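Local structure of C-type lectin domain family 4, member a4 (Mus musculus, 3VYK) at residues 66-74 / 88-99; 51-62 / 115-124. The protein binds N-glycans that carry a bisecting N-acetylglucosamine through the calcium-dependent C-type lectin domain of a dendritic-cell membrane receptor. One frame throughout, in Å; residues are numbered along the deposited sequence.

Contact 1 of 2, residues 66-74 / 88-99; sequences LDAGQRQWR and WHKGEPNQDWER. With CA (calcium ion), chain C; MAN (alpha-D-mannopyranose), chain B; NAG (2-acetamido-2-deoxy-beta-D-glucopyranose), chain D; SO4 (sulfate ion), chain E.
Leu66 and Arg99 meet at a backbone carbonyl: Leu66 CA lies 3.4 Å from Arg99 O. The same oxygen takes a nearly straight hydrogen bond from Asp67 N (2.9 Å). The Asp67 carboxylate serves two tasks. OD1 accepts from Gly69 N in an Asx turn at the start of the hairpin loop, while OD2 is held side-on by Arg71 NE and NH2 and also receives a water that bridges to Asp96 O. Bent at chi2 and chi3, the Arg71 chain brings its guanidinium against the backbone of the 88-99 loop. There NH2 donates to Glu98 O from above the carbonyl plane (2.9 Å), and NH1 shares a second water with Pro93 O besides forming a salt bridge to Asp114. This segment belongs to the long-loop region of the C-type lectin fold, and in it the cis peptide before Pro93 lies between two calcium ligands; Glu92 OE1, Asn94 OD1 and Glu98 OE1 each bind the calcium ion at 2.4 Å, completed by Asn113, Asp114 and the mannose O3 and O4. Arg71 thus sits in the second shell, where it grips the backbone of one ligand and the carboxylate of another. Trp73 CZ2 lies over the centre of the guanidinium and also touches Pro93 CB at 3.6 Å. Trp88 sends its edge onto the indole face of Trp73 opposite Asp67 CB and Arg71 CA, the planes at 52°.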
loop_
_atom_site.group_PDB
_atom_site.type_symbol
_atom_site.label_atom_id
_atom_site.label_comp_id
_atom_site.label_asym_id
_atom_site.label_seq_id
_atom_site.Cartn_x
_atom_site.Cartn_y
_atom_site.Cartn_z
ATOM N N LEU A 66 5.718 -6.448 -2.757
ATOM C CA LEU A 66 5.830 -7.880 -2.450
ATOM C C LEU A 66 7.271 -8.341 -2.341
ATOM O O LEU A 66 8.123 -7.867 -3.068
ATOM C CB LEU A 66 5.173 -8.698 -3.554
ATOM C CG LEU A 66 3.691 -8.441 -3.802
ATOM C CD1 LEU A 66 3.269 -9.133 -5.084
ATOM C CD2 LEU A 66 2.860 -8.923 -2.628
ATOM N N ASP A 67 7.530 -9.293 -1.453
ATOM C CA ASP A 67 8.850 -9.901 -1.360
ATOM C C ASP A 67 8.940 -11.037 -2.375
ATOM O O ASP A 67 8.381 -12.112 -2.151
ATOM C CB ASP A 67 9.086 -10.439 0.053
ATOM C CG ASP A 67 10.464 -11.047 0.236
ATOM O OD1 ASP A 67 11.231 -11.160 -0.746
ATOM O OD2 ASP A 67 10.796 -11.393 1.384
ATOM N N ALA A 68 9.659 -10.798 -3.476
ATOM C CA ALA A 68 9.785 -11.781 -4.551
ATOM C C ALA A 68 10.643 -12.984 -4.164
ATOM O O ALA A 68 10.691 -13.982 -4.892
ATOM C CB ALA A 68 10.346 -11.123 -5.802
ATOM N N GLY A 69 11.329 -12.867 -3.035
ATOM C CA GLY A 69 12.213 -13.915 -2.546
ATOM C C GLY A 69 13.413 -13.288 -1.876
ATOM O O GLY A 69 14.002 -12.364 -2.411
ATOM N N GLN A 70 13.743 -13.767 -0.682
ATOM C CA GLN A 70 14.942 -13.313 0.027
ATOM C C GLN A 70 15.044 -11.789 0.184
ATOM O O GLN A 70 16.110 -11.188 0.032
ATOM C CB GLN A 70 16.183 -13.947 -0.587
ATOM C CG GLN A 70 16.026 -15.452 -0.631
ATOM C CD GLN A 70 17.326 -16.177 -0.491
ATOM O OE1 GLN A 70 18.329 -15.772 -1.067
ATOM N NE2 GLN A 70 17.320 -17.267 0.276
ATOM N N ARG A 71 13.897 -11.186 0.509
ATOM C CA ARG A 71 13.790 -9.766 0.823
ATOM C C ARG A 71 14.057 -8.888 -0.396
ATOM O O ARG A 71 14.554 -7.770 -0.274
ATOM C CB ARG A 71 14.683 -9.369 2.022
ATOM C CG ARG A 71 14.617 -10.302 3.228
ATOM C CD ARG A 71 13.491 -9.984 4.208
ATOM N NE ARG A 71 12.161 -10.377 3.749
ATOM C CZ ARG A 71 11.053 -10.236 4.475
ATOM N NH1 ARG A 71 11.116 -9.717 5.706
ATOM N NH2 ARG A 71 9.878 -10.615 3.990
ATOM N N GLN A 72 13.694 -9.393 -1.572
ATOM C CA GLN A 72 13.780 -8.615 -2.812
ATOM C C GLN A 72 12.425 -7.976 -3.086
ATOM O O GLN A 72 11.535 -8.578 -3.706
ATOM C CB GLN A 72 14.222 -9.497 -3.980
ATOM C CG GLN A 72 15.635 -10.025 -3.796
ATOM C CD GLN A 72 16.026 -11.027 -4.864
ATOM O OE1 GLN A 72 15.494 -12.161 -4.924
ATOM N NE2 GLN A 72 16.983 -10.636 -5.701
ATOM N N TRP A 73 12.259 -6.754 -2.574
ATOM C CA TRP A 73 10.972 -6.058 -2.646
ATOM C C TRP A 73 10.712 -5.574 -4.039
ATOM O O TRP A 73 11.581 -4.962 -4.672
ATOM C CB TRP A 73 10.898 -4.907 -1.630
ATOM C CG TRP A 73 11.091 -5.439 -0.235
ATOM C CD1 TRP A 73 12.252 -5.409 0.533
ATOM C CD2 TRP A 73 10.119 -6.192 0.565
ATOM N NE1 TRP A 73 12.056 -6.050 1.737
ATOM C CE2 TRP A 73 10.798 -6.545 1.812
ATOM C CE3 TRP A 73 8.792 -6.588 0.380
ATOM C CZ2 TRP A 73 10.158 -7.256 2.816
ATOM C CZ3 TRP A 73 8.157 -7.304 1.405
ATOM C CH2 TRP A 73 8.832 -7.629 2.592
ATOM N N ARG A 74 9.520 -5.880 -4.538
ATOM C CA ARG A 74 9.145 -5.537 -5.915
ATOM C C ARG A 74 7.739 -4.966 -5.989
ATOM O O ARG A 74 6.818 -5.467 -5.347
ATOM C CB ARG A 74 9.269 -6.756 -6.850
ATOM C CG ARG A 74 10.654 -7.378 -6.917
ATOM C CD ARG A 74 11.645 -6.456 -7.614
ATOM N NE ARG A 74 12.980 -7.040 -7.734
ATOM C CZ ARG A 74 13.985 -6.821 -6.884
ATOM N NH1 ARG A 74 13.827 -6.028 -5.833
ATOM N NH2 ARG A 74 15.160 -7.403 -7.081
ATOM N N TRP A 88 9.835 2.072 5.911
ATOM C CA TRP A 88 9.738 0.999 6.898
ATOM C C TRP A 88 9.729 1.502 8.316
ATOM O O TRP A 88 10.548 2.350 8.695
ATOM C CB TRP A 88 10.902 0.045 6.723
ATOM C CG TRP A 88 10.933 -0.637 5.384
ATOM C CD1 TRP A 88 11.780 -0.379 4.311
ATOM C CD2 TRP A 88 10.073 -1.733 4.947
ATOM N NE1 TRP A 88 11.520 -1.228 3.266
ATOM C CE2 TRP A 88 10.493 -2.060 3.583
ATOM C CE3 TRP A 88 9.023 -2.444 5.525
ATOM C CZ2 TRP A 88 9.888 -3.073 2.857
ATOM C CZ3 TRP A 88 8.420 -3.464 4.773
ATOM C CH2 TRP A 88 8.842 -3.768 3.476
ATOM N N HIS A 89 8.826 0.952 9.120
ATOM C CA HIS A 89 8.865 1.129 10.579
ATOM C C HIS A 89 10.180 0.660 11.127
ATOM O O HIS A 89 10.799 -0.258 10.588
ATOM C CB HIS A 89 7.749 0.335 11.258
ATOM C CG HIS A 89 6.407 1.012 11.248
ATOM N ND1 HIS A 89 6.173 2.203 11.863
ATOM C CD2 HIS A 89 5.190 0.605 10.708
ATOM C CE1 HIS A 89 4.880 2.528 11.712
ATOM N NE2 HIS A 89 4.282 1.555 10.997
ATOM N N LYS A 90 10.610 1.259 12.238
ATOM C CA LYS A 90 11.772 0.747 12.945
ATOM C C LYS A 90 11.576 -0.742 13.246
ATOM O O LYS A 90 10.520 -1.162 13.735
ATOM C CB LYS A 90 12.004 1.555 14.233
ATOM C CG LYS A 90 13.223 1.160 15.046
ATOM C CD LYS A 90 14.522 1.317 14.277
ATOM C CE LYS A 90 15.719 1.018 15.172
ATOM N NZ LYS A 90 15.552 -0.222 15.986
ATOM N N GLY A 91 12.583 -1.527 12.897
ATOM C CA GLY A 91 12.586 -2.975 13.105
ATOM C C GLY A 91 11.938 -3.777 11.987
ATOM O O GLY A 91 11.892 -5.009 12.069
ATOM N N GLU A 92 11.431 -3.097 10.960
ATOM C CA GLU A 92 10.792 -3.767 9.821
ATOM C C GLU A 92 11.594 -3.541 8.545
ATOM O O GLU A 92 12.323 -2.558 8.443
ATOM C CB GLU A 92 9.371 -3.255 9.611
ATOM C CG GLU A 92 8.484 -3.318 10.845
ATOM C CD GLU A 92 8.171 -4.734 11.327
ATOM O OE1 GLU A 92 8.281 -5.751 10.572
ATOM O OE2 GLU A 92 7.737 -4.808 12.508
ATOM N N PRO A 93 11.478 -4.454 7.562
ATOM C CA PRO A 93 10.717 -5.702 7.615
ATOM C C PRO A 93 11.485 -6.746 8.427
ATOM O O PRO A 93 12.711 -6.655 8.540
ATOM C CB PRO A 93 10.598 -6.086 6.140
ATOM C CG PRO A 93 11.876 -5.590 5.536
ATOM C CD PRO A 93 12.220 -4.321 6.288
ATOM N N ASN A 94 10.776 -7.704 9.019
ATOM C CA ASN A 94 11.434 -8.586 9.983
ATOM C C ASN A 94 11.297 -10.092 9.811
ATOM O O ASN A 94 12.047 -10.842 10.453
ATOM C CB ASN A 94 11.041 -8.195 11.418
ATOM C CG ASN A 94 9.579 -8.468 11.730
ATOM O OD1 ASN A 94 8.726 -8.615 10.842
ATOM N ND2 ASN A 94 9.277 -8.536 13.024
ATOM N N GLN A 95 10.366 -10.550 8.975
ATOM C CA GLN A 95 10.072 -11.986 8.941
ATOM C C GLN A 95 9.863 -12.519 7.532
ATOM O O GLN A 95 9.065 -11.968 6.769
ATOM C CB GLN A 95 8.876 -12.282 9.854
ATOM C CG GLN A 95 9.244 -12.077 11.323
ATOM C CD GLN A 95 8.088 -12.050 12.305
ATOM O OE1 GLN A 95 7.053 -11.416 12.083
ATOM N NE2 GLN A 95 8.294 -12.700 13.447
ATOM N N ASP A 96 10.567 -13.608 7.208
ATOM C CA ASP A 96 10.615 -14.132 5.831
ATOM C C ASP A 96 9.270 -14.571 5.266
ATOM O O ASP A 96 9.056 -14.489 4.055
ATOM C CB ASP A 96 11.638 -15.277 5.687
ATOM C CG ASP A 96 11.109 -16.618 6.199
ATOM O OD1 ASP A 96 11.229 -16.880 7.405
ATOM O OD2 ASP A 96 10.578 -17.403 5.391
ATOM N N TRP A 97 8.395 -15.015 6.167
ATOM C CA TRP A 97 7.076 -15.519 5.839
ATOM C C TRP A 97 6.031 -14.431 5.767
ATOM O O TRP A 97 4.860 -14.712 5.519
ATOM C CB TRP A 97 6.688 -16.608 6.843
ATOM C CG TRP A 97 6.909 -16.195 8.279
ATOM C CD1 TRP A 97 8.090 -16.259 9.019
ATOM C CD2 TRP A 97 5.922 -15.618 9.194
ATOM N NE1 TRP A 97 7.899 -15.780 10.292
ATOM C CE2 TRP A 97 6.622 -15.377 10.461
ATOM C CE3 TRP A 97 4.581 -15.292 9.098
ATOM C CZ2 TRP A 97 5.978 -14.835 11.562
ATOM C CZ3 TRP A 97 3.949 -14.747 10.214
ATOM C CH2 TRP A 97 4.633 -14.524 11.414
ATOM N N GLU A 98 6.460 -13.181 5.969
ATOM C CA GLU A 98 5.616 -11.994 5.830
ATOM C C GLU A 98 6.012 -11.355 4.501
ATOM O O GLU A 98 6.980 -10.576 4.428
ATOM C CB GLU A 98 5.831 -11.026 7.004
ATOM C CG GLU A 98 5.353 -11.567 8.356
ATOM C CD GLU A 98 5.338 -10.505 9.454
ATOM O OE1 GLU A 98 6.358 -9.809 9.682
ATOM O OE2 GLU A 98 4.279 -10.370 10.102
ATOM N N ARG A 99 5.301 -11.718 3.438
ATOM C CA ARG A 99 5.765 -11.362 2.099
ATOM C C ARG A 99 5.032 -10.178 1.483
ATOM O O ARG A 99 5.397 -9.729 0.397
ATOM C CB ARG A 99 5.693 -12.583 1.171
ATOM C CG ARG A 99 6.594 -13.744 1.598
ATOM C CD ARG A 99 6.526 -14.909 0.603
ATOM N NE ARG A 99 5.141 -15.181 0.222
ATOM C CZ ARG A 99 4.287 -15.905 0.941
ATOM N NH1 ARG A 99 4.675 -16.479 2.080
ATOM N NH2 ARG A 99 3.046 -16.053 0.515
HETATM CA CA CA C . 6.724 -7.532 10.186
HETATM C C1 MAN B . 3.373 -8.136 14.903
HETATM C C2 MAN B . 3.254 -8.132 13.377
HETATM C C3 MAN B . 4.644 -8.206 12.729
HETATM C C4 MAN B . 5.520 -7.090 13.274
HETATM C C5 MAN B . 5.576 -7.176 14.814
HETATM C C6 MAN B . 6.405 -6.045 15.427
HETATM O O2 MAN B . 2.638 -6.916 13.001
HETATM O O3 MAN B . 4.686 -8.044 11.307
HETATM O O4 MAN B . 6.751 -7.231 12.567
HETATM O O5 MAN B . 4.256 -7.120 15.344
HETATM O O6 MAN B . 6.527 -6.271 16.828
HETATM C C1 NAG D . 0.710 -11.311 15.342
HETATM C C2 NAG D . -0.807 -11.165 15.357
HETATM C C3 NAG D . -1.427 -12.021 14.255
HETATM C C4 NAG D . -0.760 -11.773 12.898
HETATM C C5 NAG D . 0.759 -11.839 13.051
HETATM C C6 NAG D . 1.478 -11.478 11.753
HETATM C C7 NAG D . -1.698 -10.700 17.598
HETATM C C8 NAG D . -2.216 -11.311 18.870
HETATM N N2 NAG D . -1.338 -11.573 16.653
HETATM O O3 NAG D . -2.801 -11.718 14.182
HETATM O O4 NAG D . -1.204 -12.750 11.980
HETATM O O5 NAG D . 1.219 -10.958 14.066
HETATM O O6 NAG D . 2.836 -11.853 11.839
HETATM O O7 NAG D . -1.620 -9.474 17.492
HETATM S S SO4 E . 1.830 -18.866 2.742
HETATM O O1 SO4 E . 2.101 -18.554 1.310
HETATM O O2 SO4 E . 1.843 -20.332 3.007
HETATM O O3 SO4 E . 2.827 -18.182 3.599
HETATM O O4 SO4 E . 0.480 -18.348 3.069
HETATM O O HOH W 1 11.401 -13.854 2.314
HETATM O O HOH W 2 13.547 -9.198 7.307
#

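Contact 2 of 2, residues 51-62 / 115-124. With NAG (2-acetamido-2-deoxy-beta-D-glucopyranose), chain F; NAG (2-acetamido-2-deoxy-beta-D-glucopyranose), chain D.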
loop_
_atom_site.group_PDB
_atom_site.type_symbol
_atom_site.label_atom_id
_atom_site.label_comp_id
_atom_site.label_asym_id
_atom_site.label_seq_id
_atom_site.Cartn_x
_atom_site.Cartn_y
_atom_site.Cartn_z
ATOM N N ILE A 51 -0.905 9.791 1.036
ATOM C CA ILE A 51 -1.694 8.601 1.326
ATOM C C ILE A 51 -2.043 8.533 2.810
ATOM O O ILE A 51 -3.223 8.372 3.158
ATOM C CB ILE A 51 -0.983 7.321 0.852
ATOM C CG1 ILE A 51 -0.946 7.271 -0.681
ATOM C CG2 ILE A 51 -1.669 6.077 1.421
ATOM C CD1 ILE A 51 0.150 6.386 -1.235
ATOM N N THR A 52 -1.057 8.697 3.686
ATOM C CA THR A 52 -1.344 8.542 5.120
ATOM C C THR A 52 -2.293 9.607 5.681
ATOM O O THR A 52 -3.026 9.339 6.627
ATOM C CB THR A 52 -0.075 8.421 5.984
ATOM O OG1 THR A 52 0.665 9.646 5.942
ATOM C CG2 THR A 52 0.781 7.263 5.510
ATOM N N SER A 53 -2.299 10.795 5.082
ATOM C CA SER A 53 -3.244 11.840 5.484
ATOM C C SER A 53 -4.700 11.386 5.340
ATOM O O SER A 53 -5.585 11.915 6.017
ATOM C CB SER A 53 -3.000 13.128 4.677
ATOM O OG SER A 53 -3.642 13.090 3.422
ATOM N N ASN A 54 -4.923 10.417 4.455
ATOM C CA ASN A 54 -6.248 9.903 4.121
ATOM C C ASN A 54 -6.655 8.624 4.868
ATOM O O ASN A 54 -7.722 8.068 4.599
ATOM C CB ASN A 54 -6.330 9.668 2.611
ATOM C CG ASN A 54 -6.457 10.960 1.831
ATOM O OD1 ASN A 54 -5.478 11.488 1.297
ATOM N ND2 ASN A 54 -7.672 11.480 1.765
ATOM N N LEU A 55 -5.817 8.167 5.795
ATOM C CA LEU A 55 -6.017 6.864 6.445
ATOM C C LEU A 55 -6.489 6.949 7.890
ATOM O O LEU A 55 -6.208 7.918 8.599
ATOM C CB LEU A 55 -4.717 6.055 6.404
ATOM C CG LEU A 55 -4.063 5.788 5.052
ATOM C CD1 LEU A 55 -2.806 4.969 5.272
ATOM C CD2 LEU A 55 -4.999 5.101 4.066
ATOM N N ASN A 56 -7.176 5.894 8.330
ATOM C CA ASN A 56 -7.588 5.757 9.718
ATOM C C ASN A 56 -6.457 5.133 10.528
ATOM O O ASN A 56 -5.941 4.068 10.160
ATOM C CB ASN A 56 -8.844 4.885 9.790
ATOM C CG ASN A 56 -9.515 4.926 11.152
ATOM O OD1 ASN A 56 -8.888 4.678 12.179
ATOM N ND2 ASN A 56 -10.806 5.249 11.160
ATOM N N THR A 57 -6.073 5.778 11.629
ATOM C CA THR A 57 -4.948 5.290 12.436
ATOM C C THR A 57 -5.198 3.936 13.113
ATOM O O THR A 57 -4.255 3.300 13.572
ATOM C CB THR A 57 -4.477 6.318 13.489
ATOM O OG1 THR A 57 -5.524 6.553 14.437
ATOM C CG2 THR A 57 -4.088 7.628 12.821
ATOM N N SER A 58 -6.457 3.501 13.164
ATOM C CA SER A 58 -6.787 2.201 13.750
ATOM C C SER A 58 -6.660 1.049 12.752
ATOM O O SER A 58 -6.741 -0.113 13.140
ATOM C CB SER A 58 -8.191 2.212 14.368
ATOM O OG SER A 58 -9.190 2.305 13.368
ATOM N N ALA A 59 -6.434 1.368 11.477
ATOM C CA ALA A 59 -6.458 0.358 10.416
ATOM C C ALA A 59 -5.115 0.176 9.716
ATOM O O ALA A 59 -4.271 1.070 9.713
ATOM C CB ALA A 59 -7.540 0.684 9.395
ATOM N N GLY A 60 -4.939 -0.996 9.113
ATOM C CA GLY A 60 -3.771 -1.286 8.269
ATOM C C GLY A 60 -4.175 -1.410 6.817
ATOM O O GLY A 60 -5.259 -1.910 6.498
ATOM N N TYR A 61 -3.292 -0.975 5.918
ATOM C CA TYR A 61 -3.646 -0.881 4.508
ATOM C C TYR A 61 -2.607 -1.548 3.624
ATOM O O TYR A 61 -1.443 -1.132 3.603
ATOM C CB TYR A 61 -3.795 0.596 4.097
ATOM C CG TYR A 61 -4.860 1.340 4.879
ATOM C CD1 TYR A 61 -6.121 1.531 4.336
ATOM C CD2 TYR A 61 -4.595 1.855 6.157
ATOM C CE1 TYR A 61 -7.111 2.207 5.048
ATOM C CE2 TYR A 61 -5.577 2.530 6.878
ATOM C CZ TYR A 61 -6.829 2.703 6.306
ATOM O OH TYR A 61 -7.827 3.374 6.991
ATOM N N PHE A 62 -3.022 -2.570 2.878
ATOM C CA PHE A 62 -2.135 -3.213 1.915
ATOM C C PHE A 62 -1.701 -2.228 0.843
ATOM O O PHE A 62 -2.510 -1.409 0.360
ATOM C CB PHE A 62 -2.820 -4.402 1.230
ATOM C CG PHE A 62 -2.762 -5.680 2.013
ATOM C CD1 PHE A 62 -1.537 -6.225 2.400
ATOM C CD2 PHE A 62 -3.929 -6.363 2.319
ATOM C CE1 PHE A 62 -1.468 -7.414 3.120
ATOM C CE2 PHE A 62 -3.868 -7.555 3.029
ATOM C CZ PHE A 62 -2.646 -8.082 3.428
ATOM N N ILE A 115 3.849 -8.158 6.564
ATOM C CA ILE A 115 2.842 -9.032 7.184
ATOM C C ILE A 115 2.496 -10.231 6.275
ATOM O O ILE A 115 2.841 -10.255 5.091
ATOM C CB ILE A 115 1.535 -8.268 7.536
ATOM C CG1 ILE A 115 0.743 -7.852 6.287
ATOM C CG2 ILE A 115 1.827 -7.076 8.448
ATOM C CD1 ILE A 115 -0.728 -7.657 6.587
ATOM N N PRO A 116 1.791 -11.240 6.831
ATOM C CA PRO A 116 1.358 -12.325 5.969
ATOM C C PRO A 116 0.305 -11.852 4.976
ATOM O O PRO A 116 -0.621 -11.114 5.337
ATOM C CB PRO A 116 0.770 -13.337 6.967
ATOM C CG PRO A 116 1.414 -12.996 8.271
ATOM C CD PRO A 116 1.428 -11.497 8.233
ATOM N N CYS A 117 0.470 -12.261 3.724
ATOM C CA CYS A 117 -0.451 -11.914 2.651
ATOM C C CYS A 117 -1.884 -12.361 2.933
ATOM O O CYS A 117 -2.825 -11.717 2.482
ATOM C CB CYS A 117 0.049 -12.490 1.317
ATOM S SG CYS A 117 1.691 -11.877 0.858
ATOM N N LYS A 118 -2.031 -13.440 3.704
ATOM C CA LYS A 118 -3.354 -13.990 3.971
ATOM C C LYS A 118 -4.122 -13.205 5.034
ATOM O O LYS A 118 -5.331 -13.374 5.167
ATOM C CB LYS A 118 -3.261 -15.475 4.365
ATOM C CG LYS A 118 -2.521 -15.737 5.666
ATOM C CD LYS A 118 -2.714 -17.167 6.169
ATOM C CE LYS A 118 -2.072 -18.193 5.247
ATOM N NZ LYS A 118 -2.084 -19.544 5.872
ATOM N N ASP A 119 -3.440 -12.343 5.786
ATOM C CA ASP A 119 -4.107 -11.599 6.860
ATOM C C ASP A 119 -4.974 -10.510 6.259
ATOM O O ASP A 119 -4.528 -9.774 5.384
ATOM C CB ASP A 119 -3.105 -10.988 7.847
ATOM C CG ASP A 119 -2.499 -12.012 8.798
ATOM O OD1 ASP A 119 -2.740 -13.229 8.634
ATOM O OD2 ASP A 119 -1.745 -11.596 9.703
ATOM N N GLU A 120 -6.215 -10.403 6.713
ATOM C CA GLU A 120 -7.170 -9.505 6.071
ATOM C C GLU A 120 -7.038 -8.076 6.570
ATOM O O GLU A 120 -7.067 -7.822 7.774
ATOM C CB GLU A 120 -8.604 -10.016 6.255
ATOM C CG GLU A 120 -8.875 -11.305 5.499
ATOM C CD GLU A 120 -10.281 -11.835 5.706
ATOM O OE1 GLU A 120 -10.862 -11.612 6.791
ATOM O OE2 GLU A 120 -10.799 -12.486 4.772
ATOM N N HIS A 121 -6.876 -7.149 5.625
ATOM C CA HIS A 121 -6.718 -5.735 5.946
ATOM C C HIS A 121 -7.443 -4.867 4.975
ATOM O O HIS A 121 -7.956 -5.329 3.952
ATOM C CB HIS A 121 -5.231 -5.362 5.967
ATOM C CG HIS A 121 -4.514 -5.878 7.178
ATOM N ND1 HIS A 121 -4.042 -7.141 7.259
ATOM C CD2 HIS A 121 -4.242 -5.276 8.395
ATOM C CE1 HIS A 121 -3.486 -7.324 8.467
ATOM N NE2 HIS A 121 -3.607 -6.188 9.158
ATOM N N ASN A 122 -7.478 -3.579 5.292
ATOM C CA ASN A 122 -7.910 -2.575 4.332
ATOM C C ASN A 122 -6.815 -2.379 3.283
ATOM O O ASN A 122 -5.800 -3.067 3.317
ATOM C CB ASN A 122 -8.267 -1.305 5.084
ATOM C CG ASN A 122 -9.411 -1.540 6.053
ATOM O OD1 ASN A 122 -10.555 -1.735 5.634
ATOM N ND2 ASN A 122 -9.095 -1.613 7.334
ATOM N N SER A 123 -7.026 -1.486 2.328
ATOM C CA SER A 123 -6.055 -1.334 1.245
ATOM C C SER A 123 -6.231 0.017 0.579
ATOM O O SER A 123 -7.203 0.730 0.854
ATOM C CB SER A 123 -6.186 -2.479 0.224
ATOM O OG SER A 123 -7.492 -2.558 -0.318
ATOM N N VAL A 124 -5.265 0.371 -0.267
ATOM C CA VAL A 124 -5.335 1.592 -1.079
ATOM C C VAL A 124 -5.143 1.235 -2.552
ATOM O O VAL A 124 -4.159 0.581 -2.909
ATOM C CB VAL A 124 -4.258 2.618 -0.655
ATOM C CG1 VAL A 124 -4.372 3.887 -1.501
ATOM C CG2 VAL A 124 -4.394 2.969 0.822
HETATM C C1 NAG F . 1.213 -6.939 12.974
HETATM C C2 NAG F . 0.731 -5.481 13.027
HETATM C C3 NAG F . -0.788 -5.386 12.892
HETATM C C4 NAG F . -1.281 -6.219 11.707
HETATM C C5 NAG F . -0.698 -7.637 11.736
HETATM C C6 NAG F . -1.015 -8.428 10.474
HETATM C C7 NAG F . 2.318 -4.096 14.281
HETATM C C8 NAG F . 2.774 -3.642 15.633
HETATM N N2 NAG F . 1.261 -4.908 14.253
HETATM O O3 NAG F . -1.146 -4.032 12.687
HETATM O O4 NAG F . -2.685 -6.283 11.707
HETATM O O5 NAG F . 0.714 -7.568 11.806
HETATM O O6 NAG F . -2.267 -9.076 10.550
HETATM O O7 NAG F . 2.916 -3.734 13.258
HETATM C C1 NAG D . 0.710 -11.311 15.342
HETATM C C2 NAG D . -0.807 -11.165 15.357
HETATM C C3 NAG D . -1.427 -12.021 14.255
HETATM C C4 NAG D . -0.760 -11.773 12.898
HETATM C C5 NAG D . 0.759 -11.839 13.051
HETATM C C6 NAG D . 1.478 -11.478 11.753
HETATM C C7 NAG D . -1.698 -10.700 17.598
HETATM C C8 NAG D . -2.216 -11.311 18.870
HETATM N N2 NAG D . -1.338 -11.573 16.653
HETATM O O3 NAG D . -2.801 -11.718 14.182
HETATM O O4 NAG D . -1.204 -12.750 11.980
HETATM O O5 NAG D . 1.219 -10.958 14.066
HETATM O O6 NAG D . 2.836 -11.853 11.839
HETATM O O7 NAG D . -1.620 -9.474 17.492
#
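Phe62 pushes its ring into a hollow walled by Ile115, Cys117, Asp119 and His121, where the chain curls from the glycan site into strand 121-128. The frame is a parallel pairing in the central sheet of the C-type lectin fold: Tyr61 pairs with Asn122 and Phe62 with Ser123, Phe62 N donates to Asn122 O (2.9 Å), and Val124 N returns a weak bond to Phe62 O. Within the hollow, Ile115 CD1 presses on Phe62 CE1 at 3.6 Å. The Asp119 carbonyl oxygen comes up at the rim of the ring, 3.2 Å from Phe62 CZ, and the imidazole of His121 turns its edge to the ring face with the planes at 78°. Trp25 packs edge-to-face with Phe62 as well. On the face of the sheet that carries Tyr61 and Asn122, Leu55, just beyond helix 45-53, fills a smaller hollow between Tyr61 and Val124: its CD2 sits over the centre of one face of the Tyr61 ring and also touches Val124 CG2 at 3.9 Å, the two side chains crossing at about a right angle. Ile51 CG2 reaches that same valine methyl. Gly60, without a side chain, brings its carbonyl oxygen within 3.5 Å of His121 CB. The far sides of His121 and Asp119 reach the glycan. With CG beside its backbone N (chi1 -76°), Asp119 offers OD2 to hydroxyls of both N-acetylglucosamines, and His121 NE2 shares a 2.7 Å hydrogen bond with O4 of the N-acetylglucosamine in chain F.

Contact 2 is the more buried, nearer the middle of the domain, whereas contact 1 lies only partly buried toward its periphery. Strand 61-67 serves both: its beginning pairs with strand 121-128 in contact 2, and its end leads into the hairpin that packs against the long loop in contact 1. Apolar side chains and parallel strand bonds dominate the former; in the latter, a salt bridge, water bridges and an indole pair back a metal site. The two meet where Trp97 and Glu98 pack on Pro116 and Arg99 on Cys117, and one N-acetylglucosamine, that of chain D, bonds to Glu98 of contact 1 and Asp119 of contact 2.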